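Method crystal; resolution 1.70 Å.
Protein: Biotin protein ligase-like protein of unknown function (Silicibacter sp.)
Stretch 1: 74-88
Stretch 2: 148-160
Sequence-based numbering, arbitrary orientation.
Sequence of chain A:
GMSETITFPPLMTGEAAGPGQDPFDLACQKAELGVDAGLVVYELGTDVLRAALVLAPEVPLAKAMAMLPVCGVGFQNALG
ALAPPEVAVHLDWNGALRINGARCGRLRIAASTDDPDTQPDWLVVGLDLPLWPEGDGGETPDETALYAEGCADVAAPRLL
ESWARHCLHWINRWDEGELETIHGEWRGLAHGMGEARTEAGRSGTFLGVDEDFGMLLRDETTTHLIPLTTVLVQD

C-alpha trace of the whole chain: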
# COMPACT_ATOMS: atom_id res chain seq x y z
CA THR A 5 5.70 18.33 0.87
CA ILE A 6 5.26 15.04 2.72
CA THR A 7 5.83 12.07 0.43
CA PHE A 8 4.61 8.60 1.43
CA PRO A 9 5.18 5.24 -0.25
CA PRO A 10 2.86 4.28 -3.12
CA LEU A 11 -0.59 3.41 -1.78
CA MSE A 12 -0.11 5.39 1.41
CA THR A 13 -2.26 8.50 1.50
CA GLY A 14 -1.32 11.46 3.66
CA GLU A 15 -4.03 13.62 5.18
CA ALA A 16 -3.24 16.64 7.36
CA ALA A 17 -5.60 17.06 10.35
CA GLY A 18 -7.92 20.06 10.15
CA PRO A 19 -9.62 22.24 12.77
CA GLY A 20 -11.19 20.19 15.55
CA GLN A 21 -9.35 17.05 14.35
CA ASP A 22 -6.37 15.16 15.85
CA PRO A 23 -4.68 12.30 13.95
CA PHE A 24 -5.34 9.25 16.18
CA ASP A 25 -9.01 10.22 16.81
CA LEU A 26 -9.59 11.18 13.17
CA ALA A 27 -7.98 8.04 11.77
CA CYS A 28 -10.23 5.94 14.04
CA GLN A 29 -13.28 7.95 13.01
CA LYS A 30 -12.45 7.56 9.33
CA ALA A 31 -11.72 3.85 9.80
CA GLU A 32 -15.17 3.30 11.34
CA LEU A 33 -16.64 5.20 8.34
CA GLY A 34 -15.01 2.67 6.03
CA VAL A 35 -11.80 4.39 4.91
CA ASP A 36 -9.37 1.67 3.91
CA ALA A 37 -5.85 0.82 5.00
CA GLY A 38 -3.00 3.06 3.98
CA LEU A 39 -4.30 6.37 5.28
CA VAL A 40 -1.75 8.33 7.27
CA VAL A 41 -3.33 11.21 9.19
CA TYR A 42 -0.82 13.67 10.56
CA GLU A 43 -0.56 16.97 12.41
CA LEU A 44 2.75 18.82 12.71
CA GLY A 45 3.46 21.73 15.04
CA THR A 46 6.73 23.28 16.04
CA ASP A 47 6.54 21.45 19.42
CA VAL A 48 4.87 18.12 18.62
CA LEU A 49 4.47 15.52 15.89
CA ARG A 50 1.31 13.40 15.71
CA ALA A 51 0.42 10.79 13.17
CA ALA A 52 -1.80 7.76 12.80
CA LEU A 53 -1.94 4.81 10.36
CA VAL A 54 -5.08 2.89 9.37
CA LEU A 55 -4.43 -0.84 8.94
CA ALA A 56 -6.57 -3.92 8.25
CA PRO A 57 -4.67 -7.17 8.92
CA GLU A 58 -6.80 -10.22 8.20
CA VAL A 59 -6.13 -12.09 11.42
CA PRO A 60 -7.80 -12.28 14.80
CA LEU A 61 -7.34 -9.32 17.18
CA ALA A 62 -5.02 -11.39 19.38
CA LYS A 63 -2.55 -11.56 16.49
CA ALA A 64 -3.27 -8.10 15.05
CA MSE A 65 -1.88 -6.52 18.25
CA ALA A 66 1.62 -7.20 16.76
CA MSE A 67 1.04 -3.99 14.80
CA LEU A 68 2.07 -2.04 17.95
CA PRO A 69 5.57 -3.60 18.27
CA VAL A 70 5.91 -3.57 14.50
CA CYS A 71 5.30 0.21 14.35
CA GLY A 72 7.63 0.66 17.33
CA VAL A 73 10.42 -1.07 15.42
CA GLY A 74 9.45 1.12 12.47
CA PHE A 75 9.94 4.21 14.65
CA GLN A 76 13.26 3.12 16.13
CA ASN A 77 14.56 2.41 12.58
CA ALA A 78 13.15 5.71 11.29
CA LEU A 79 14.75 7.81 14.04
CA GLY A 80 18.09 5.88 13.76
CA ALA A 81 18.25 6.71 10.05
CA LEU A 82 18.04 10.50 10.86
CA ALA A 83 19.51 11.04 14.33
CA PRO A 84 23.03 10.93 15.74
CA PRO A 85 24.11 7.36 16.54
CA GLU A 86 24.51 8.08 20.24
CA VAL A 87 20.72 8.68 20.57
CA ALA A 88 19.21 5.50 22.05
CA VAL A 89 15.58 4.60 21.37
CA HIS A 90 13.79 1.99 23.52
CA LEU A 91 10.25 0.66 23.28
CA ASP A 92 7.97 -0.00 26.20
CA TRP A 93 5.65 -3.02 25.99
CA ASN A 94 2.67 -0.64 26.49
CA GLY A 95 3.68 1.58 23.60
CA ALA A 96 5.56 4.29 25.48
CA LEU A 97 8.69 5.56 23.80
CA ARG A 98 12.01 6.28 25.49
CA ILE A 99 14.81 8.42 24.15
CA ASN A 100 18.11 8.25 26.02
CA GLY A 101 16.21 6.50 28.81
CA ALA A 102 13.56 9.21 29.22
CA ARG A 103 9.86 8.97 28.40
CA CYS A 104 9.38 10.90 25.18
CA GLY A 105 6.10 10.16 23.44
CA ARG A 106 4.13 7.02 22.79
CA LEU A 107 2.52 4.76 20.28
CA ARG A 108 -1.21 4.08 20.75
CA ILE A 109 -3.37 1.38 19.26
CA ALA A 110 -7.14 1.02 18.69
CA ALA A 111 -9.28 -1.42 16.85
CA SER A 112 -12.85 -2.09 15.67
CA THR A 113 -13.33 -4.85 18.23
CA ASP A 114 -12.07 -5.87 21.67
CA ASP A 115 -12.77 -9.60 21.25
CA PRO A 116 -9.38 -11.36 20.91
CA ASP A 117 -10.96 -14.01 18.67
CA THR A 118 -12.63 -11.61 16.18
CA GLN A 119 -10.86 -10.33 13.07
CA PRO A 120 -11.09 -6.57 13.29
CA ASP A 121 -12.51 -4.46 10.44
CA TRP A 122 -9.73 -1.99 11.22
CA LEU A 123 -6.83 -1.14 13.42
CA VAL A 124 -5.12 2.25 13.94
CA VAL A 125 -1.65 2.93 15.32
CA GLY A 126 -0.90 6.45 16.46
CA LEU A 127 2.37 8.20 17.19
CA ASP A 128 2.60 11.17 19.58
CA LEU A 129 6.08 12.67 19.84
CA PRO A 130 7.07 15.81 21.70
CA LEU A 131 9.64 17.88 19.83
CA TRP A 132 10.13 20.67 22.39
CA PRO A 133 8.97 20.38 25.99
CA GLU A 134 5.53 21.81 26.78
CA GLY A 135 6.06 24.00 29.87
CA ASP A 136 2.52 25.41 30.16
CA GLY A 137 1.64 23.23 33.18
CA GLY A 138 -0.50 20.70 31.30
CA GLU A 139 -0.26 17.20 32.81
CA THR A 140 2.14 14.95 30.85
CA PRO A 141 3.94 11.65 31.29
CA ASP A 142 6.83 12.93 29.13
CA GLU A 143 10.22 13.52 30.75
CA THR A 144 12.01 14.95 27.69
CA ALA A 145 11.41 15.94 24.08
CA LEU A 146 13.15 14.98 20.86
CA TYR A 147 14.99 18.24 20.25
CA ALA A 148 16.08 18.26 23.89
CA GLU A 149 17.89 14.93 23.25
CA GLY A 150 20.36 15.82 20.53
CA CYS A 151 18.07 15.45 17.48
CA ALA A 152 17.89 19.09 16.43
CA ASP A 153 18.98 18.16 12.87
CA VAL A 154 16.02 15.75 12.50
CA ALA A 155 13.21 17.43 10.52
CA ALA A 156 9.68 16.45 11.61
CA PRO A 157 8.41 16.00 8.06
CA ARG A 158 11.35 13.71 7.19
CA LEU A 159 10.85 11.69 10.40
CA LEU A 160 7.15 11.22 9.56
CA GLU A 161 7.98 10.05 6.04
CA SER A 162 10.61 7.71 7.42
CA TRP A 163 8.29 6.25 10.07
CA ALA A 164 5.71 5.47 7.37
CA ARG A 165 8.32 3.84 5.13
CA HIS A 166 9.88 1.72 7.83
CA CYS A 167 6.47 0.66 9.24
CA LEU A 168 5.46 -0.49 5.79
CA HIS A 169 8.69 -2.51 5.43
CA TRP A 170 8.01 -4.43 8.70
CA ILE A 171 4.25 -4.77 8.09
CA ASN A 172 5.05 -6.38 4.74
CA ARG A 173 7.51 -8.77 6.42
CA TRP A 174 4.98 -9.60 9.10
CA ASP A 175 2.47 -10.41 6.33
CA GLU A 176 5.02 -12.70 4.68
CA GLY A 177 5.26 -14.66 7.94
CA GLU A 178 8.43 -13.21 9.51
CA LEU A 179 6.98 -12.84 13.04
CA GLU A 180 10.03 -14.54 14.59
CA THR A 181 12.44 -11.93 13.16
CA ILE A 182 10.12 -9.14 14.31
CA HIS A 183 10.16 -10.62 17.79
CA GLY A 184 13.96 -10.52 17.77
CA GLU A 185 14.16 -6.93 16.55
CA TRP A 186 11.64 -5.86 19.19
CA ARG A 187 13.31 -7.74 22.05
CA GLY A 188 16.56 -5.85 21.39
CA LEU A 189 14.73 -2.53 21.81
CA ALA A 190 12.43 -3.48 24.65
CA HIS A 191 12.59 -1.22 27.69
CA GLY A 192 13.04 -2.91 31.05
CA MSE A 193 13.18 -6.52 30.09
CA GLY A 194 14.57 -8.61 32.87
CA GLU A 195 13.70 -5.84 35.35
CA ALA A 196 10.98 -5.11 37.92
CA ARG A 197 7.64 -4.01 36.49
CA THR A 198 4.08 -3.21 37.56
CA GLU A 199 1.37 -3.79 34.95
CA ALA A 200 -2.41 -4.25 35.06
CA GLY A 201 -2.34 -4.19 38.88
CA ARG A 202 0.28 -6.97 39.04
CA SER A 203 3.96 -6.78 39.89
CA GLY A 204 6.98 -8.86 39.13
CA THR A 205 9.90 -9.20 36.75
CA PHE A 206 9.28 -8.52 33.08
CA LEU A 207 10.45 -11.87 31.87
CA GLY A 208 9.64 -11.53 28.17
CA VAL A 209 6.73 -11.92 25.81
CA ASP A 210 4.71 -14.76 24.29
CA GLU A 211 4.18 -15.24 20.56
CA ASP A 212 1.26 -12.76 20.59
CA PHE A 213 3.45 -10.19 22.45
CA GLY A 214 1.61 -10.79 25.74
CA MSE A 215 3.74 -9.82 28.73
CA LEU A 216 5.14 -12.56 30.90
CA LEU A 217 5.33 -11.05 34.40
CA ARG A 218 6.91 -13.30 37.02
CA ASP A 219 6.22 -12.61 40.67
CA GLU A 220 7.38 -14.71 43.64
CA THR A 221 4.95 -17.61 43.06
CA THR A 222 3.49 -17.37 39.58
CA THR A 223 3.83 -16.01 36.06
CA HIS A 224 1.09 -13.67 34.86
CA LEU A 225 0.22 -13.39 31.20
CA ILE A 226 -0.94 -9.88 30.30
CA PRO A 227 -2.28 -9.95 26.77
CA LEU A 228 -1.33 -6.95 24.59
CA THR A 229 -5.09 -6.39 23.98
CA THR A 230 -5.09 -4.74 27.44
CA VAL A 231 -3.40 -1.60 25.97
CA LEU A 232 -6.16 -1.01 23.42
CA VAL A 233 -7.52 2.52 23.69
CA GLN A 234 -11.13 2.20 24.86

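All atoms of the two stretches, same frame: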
# COMPACT_ATOMS: atom_id res chain seq x y z
N GLY A 74 9.47 0.11 13.54
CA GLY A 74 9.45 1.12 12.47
C GLY A 74 9.98 2.48 12.93
O GLY A 74 10.80 3.12 12.24
N PHE A 75 9.49 2.94 14.07
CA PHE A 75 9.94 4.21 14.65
C PHE A 75 11.40 4.23 15.05
O PHE A 75 12.12 5.20 14.78
CB PHE A 75 9.09 4.59 15.85
CG PHE A 75 9.50 5.88 16.46
CD1 PHE A 75 9.12 7.08 15.86
CD2 PHE A 75 10.33 5.94 17.57
CE1 PHE A 75 9.50 8.29 16.39
CE2 PHE A 75 10.73 7.17 18.09
CZ PHE A 75 10.31 8.34 17.48
N GLN A 76 11.85 3.20 15.78
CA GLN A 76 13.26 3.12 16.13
C GLN A 76 14.15 3.16 14.88
O GLN A 76 15.16 3.87 14.86
CB GLN A 76 13.54 1.88 16.97
CG GLN A 76 15.00 1.79 17.49
CD GLN A 76 16.01 1.30 16.45
OE1 GLN A 76 15.68 0.61 15.49
NE2 GLN A 76 17.27 1.66 16.67
N ASN A 77 13.77 2.44 13.82
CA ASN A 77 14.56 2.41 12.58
C ASN A 77 14.54 3.78 11.90
O ASN A 77 15.56 4.23 11.36
CB ASN A 77 13.98 1.42 11.56
CG ASN A 77 14.13 -0.05 11.94
OD1 ASN A 77 13.77 -0.90 11.13
ND2 ASN A 77 14.58 -0.37 13.13
N ALA A 78 13.38 4.41 11.90
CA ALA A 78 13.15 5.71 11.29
C ALA A 78 13.99 6.76 12.00
O ALA A 78 14.74 7.48 11.37
CB ALA A 78 11.65 6.08 11.31
N LEU A 79 13.92 6.83 13.33
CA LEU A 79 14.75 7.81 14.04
C LEU A 79 16.28 7.53 13.87
O LEU A 79 17.07 8.46 13.62
CB LEU A 79 14.36 7.84 15.52
CG LEU A 79 14.92 8.97 16.39
CD1 LEU A 79 14.74 10.33 15.70
CD2 LEU A 79 14.21 8.94 17.75
N GLY A 80 16.68 6.27 13.99
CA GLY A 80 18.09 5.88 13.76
C GLY A 80 18.67 6.27 12.41
O GLY A 80 19.86 6.59 12.28
N ALA A 81 17.84 6.24 11.38
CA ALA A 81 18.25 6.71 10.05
C ALA A 81 18.52 8.24 9.97
O ALA A 81 19.16 8.69 9.02
CB ALA A 81 17.21 6.32 9.02
N LEU A 82 18.00 9.02 10.92
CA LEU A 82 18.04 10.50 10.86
C LEU A 82 18.81 11.16 12.01
O LEU A 82 19.24 12.30 11.89
CB LEU A 82 16.60 11.06 10.86
CG LEU A 82 15.72 10.68 9.66
CD1 LEU A 82 14.30 11.26 9.80
CD2 LEU A 82 16.33 11.13 8.35
N ALA A 83 18.96 10.46 13.12
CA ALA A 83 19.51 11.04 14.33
C ALA A 83 20.97 10.65 14.50
O ALA A 83 21.43 9.70 13.90
CB ALA A 83 18.73 10.55 15.53
N PRO A 84 21.69 11.36 15.37
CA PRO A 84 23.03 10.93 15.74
C PRO A 84 23.03 9.54 16.36
O PRO A 84 22.09 9.16 17.07
CB PRO A 84 23.47 11.98 16.76
CG PRO A 84 22.58 13.12 16.57
CD PRO A 84 21.29 12.60 16.04
N PRO A 85 24.08 8.76 16.10
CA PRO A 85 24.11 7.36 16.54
C PRO A 85 24.14 7.16 18.04
O PRO A 85 23.77 6.09 18.51
CB PRO A 85 25.40 6.82 15.91
CG PRO A 85 26.23 8.01 15.68
CD PRO A 85 25.30 9.13 15.37
N GLU A 86 24.54 8.18 18.78
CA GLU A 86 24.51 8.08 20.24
C GLU A 86 23.10 8.15 20.83
O GLU A 86 22.91 7.79 21.99
CB GLU A 86 25.37 9.18 20.86
CG GLU A 86 24.99 10.58 20.41
CD GLU A 86 25.75 11.04 19.16
OE1 GLU A 86 26.32 10.18 18.44
OE2 GLU A 86 25.74 12.26 18.90
N VAL A 87 22.11 8.62 20.06
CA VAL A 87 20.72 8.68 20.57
C VAL A 87 20.12 7.28 20.65
O VAL A 87 20.03 6.60 19.64
CB VAL A 87 19.81 9.54 19.69
CG1 VAL A 87 18.37 9.50 20.25
CG2 VAL A 87 20.32 10.97 19.66
N ALA A 88 19.77 6.84 21.86
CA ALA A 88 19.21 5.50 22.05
C ALA A 88 17.68 5.56 22.10
O ALA A 88 17.10 6.32 22.85
CB ALA A 88 19.74 4.88 23.35
N ALA A 148 15.31 18.15 22.66
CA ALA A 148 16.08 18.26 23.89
C ALA A 148 17.15 17.17 23.97
O ALA A 148 18.07 17.28 24.77
CB ALA A 148 15.14 18.20 25.12
N GLU A 149 17.04 16.13 23.13
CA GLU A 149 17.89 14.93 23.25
C GLU A 149 18.90 14.75 22.15
O GLU A 149 19.29 13.62 21.84
CB GLU A 149 16.98 13.68 23.30
CG GLU A 149 16.16 13.60 24.56
CD GLU A 149 17.03 13.52 25.82
OE1 GLU A 149 18.16 13.00 25.73
OE2 GLU A 149 16.57 13.99 26.88
N GLY A 150 19.32 15.85 21.54
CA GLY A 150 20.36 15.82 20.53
C GLY A 150 19.92 15.61 19.09
O GLY A 150 20.78 15.32 18.24
N CYS A 151 18.63 15.76 18.81
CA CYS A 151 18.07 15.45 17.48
C CYS A 151 17.63 16.69 16.74
O CYS A 151 16.73 16.63 15.90
CB CYS A 151 16.90 14.49 17.61
SG CYS A 151 17.32 12.93 18.35
N ALA A 152 18.26 17.82 17.04
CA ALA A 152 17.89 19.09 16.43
C ALA A 152 18.02 19.08 14.89
O ALA A 152 17.31 19.83 14.22
CB ALA A 152 18.69 20.25 17.07
N ASP A 153 18.87 18.23 14.33
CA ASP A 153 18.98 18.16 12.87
C ASP A 153 17.96 17.20 12.23
O ASP A 153 18.02 16.93 11.03
CB ASP A 153 20.39 17.73 12.46
N VAL A 154 17.04 16.63 13.03
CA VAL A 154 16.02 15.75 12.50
C VAL A 154 14.78 16.59 12.19
O VAL A 154 14.20 17.18 13.08
CB VAL A 154 15.68 14.66 13.51
CG1 VAL A 154 14.55 13.74 12.99
CG2 VAL A 154 16.94 13.85 13.84
N ALA A 155 14.39 16.66 10.92
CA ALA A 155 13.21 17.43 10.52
C ALA A 155 11.96 16.59 10.73
O ALA A 155 11.97 15.40 10.40
CB ALA A 155 13.33 17.84 9.07
N ALA A 156 10.90 17.20 11.27
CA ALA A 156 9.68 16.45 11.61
C ALA A 156 9.05 15.83 10.38
O ALA A 156 8.65 14.67 10.41
CB ALA A 156 8.63 17.36 12.35
N PRO A 157 8.96 16.61 9.28
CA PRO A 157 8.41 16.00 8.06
C PRO A 157 9.20 14.78 7.59
O PRO A 157 8.61 13.82 7.13
CB PRO A 157 8.55 17.12 7.00
CG PRO A 157 8.72 18.38 7.75
CD PRO A 157 9.31 18.03 9.08
N ARG A 158 10.52 14.84 7.64
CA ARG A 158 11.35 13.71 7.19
C ARG A 158 11.20 12.51 8.10
O ARG A 158 11.21 11.38 7.65
CB ARG A 158 12.82 14.12 7.12
CG ARG A 158 13.12 15.31 6.19
CD ARG A 158 12.88 15.01 4.72
NE ARG A 158 11.50 15.13 4.28
CZ ARG A 158 10.87 16.28 4.04
NH1 ARG A 158 11.47 17.45 4.24
NH2 ARG A 158 9.61 16.26 3.64
N LEU A 159 11.10 12.76 9.40
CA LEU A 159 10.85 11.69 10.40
C LEU A 159 9.49 10.97 10.18
O LEU A 159 9.39 9.74 10.23
CB LEU A 159 10.98 12.25 11.81
CG LEU A 159 10.81 11.22 12.94
CD1 LEU A 159 11.81 10.07 12.90
CD2 LEU A 159 10.86 11.89 14.34
N LEU A 160 8.45 11.76 9.95
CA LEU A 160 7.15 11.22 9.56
C LEU A 160 7.20 10.33 8.34
O LEU A 160 6.66 9.22 8.35
CB LEU A 160 6.17 12.37 9.37
CG LEU A 160 4.77 12.02 8.88
CD1 LEU A 160 4.05 11.03 9.84
CD2 LEU A 160 3.99 13.34 8.75
O HOH W 1 18.64 14.15 9.89

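No direct hydrogen bond joins these two stretches; the one polar link is a water that donates to Leu82 O (2.8 Å) and to Asp153 O (3.1 Å), tying together two backbone carbonyls that could not pair by themselves. The rest illustrates a general principle: apolar packing joins segments far apart in sequence, here burying 493 Å² in total.

The centre is a knob-into-hole arrangement. Leu159, with chi1 t and chi2 p, extends its side chain among Phe75, Ala78, Leu79 and Leu82. The small Ala78 leaves room for it, CB lying 4.3 Å from Leu159 CD1, while Leu79 CD1 approaches that same CD1 to 4.1 Å. Leu82 reaches back over the partner helix, its CD1 3.5 Å from Leu159 CA. The two helices run at 136°, their axes 9.9 Å apart at closest approach.

Just before the second helix, Val154 points toward stretch 1, and both methyls pack on Leu82, with CG1 4.0 Å and CG2 4.1 Å from Leu82 CB; CG2 also lies 4.1 Å from Ala83 CB. Cys151 SG then packs against Ala83 CB (4.0 Å) and Val87 CG2 (3.8 Å), an apolar role for sulfur. At the margin, Pro84 CG rests 3.3 Å from Gly150 O; at this residue's angles (phi 89°, psi 14°) a CB would jam against Glu149 O, which by itself calls for glycine.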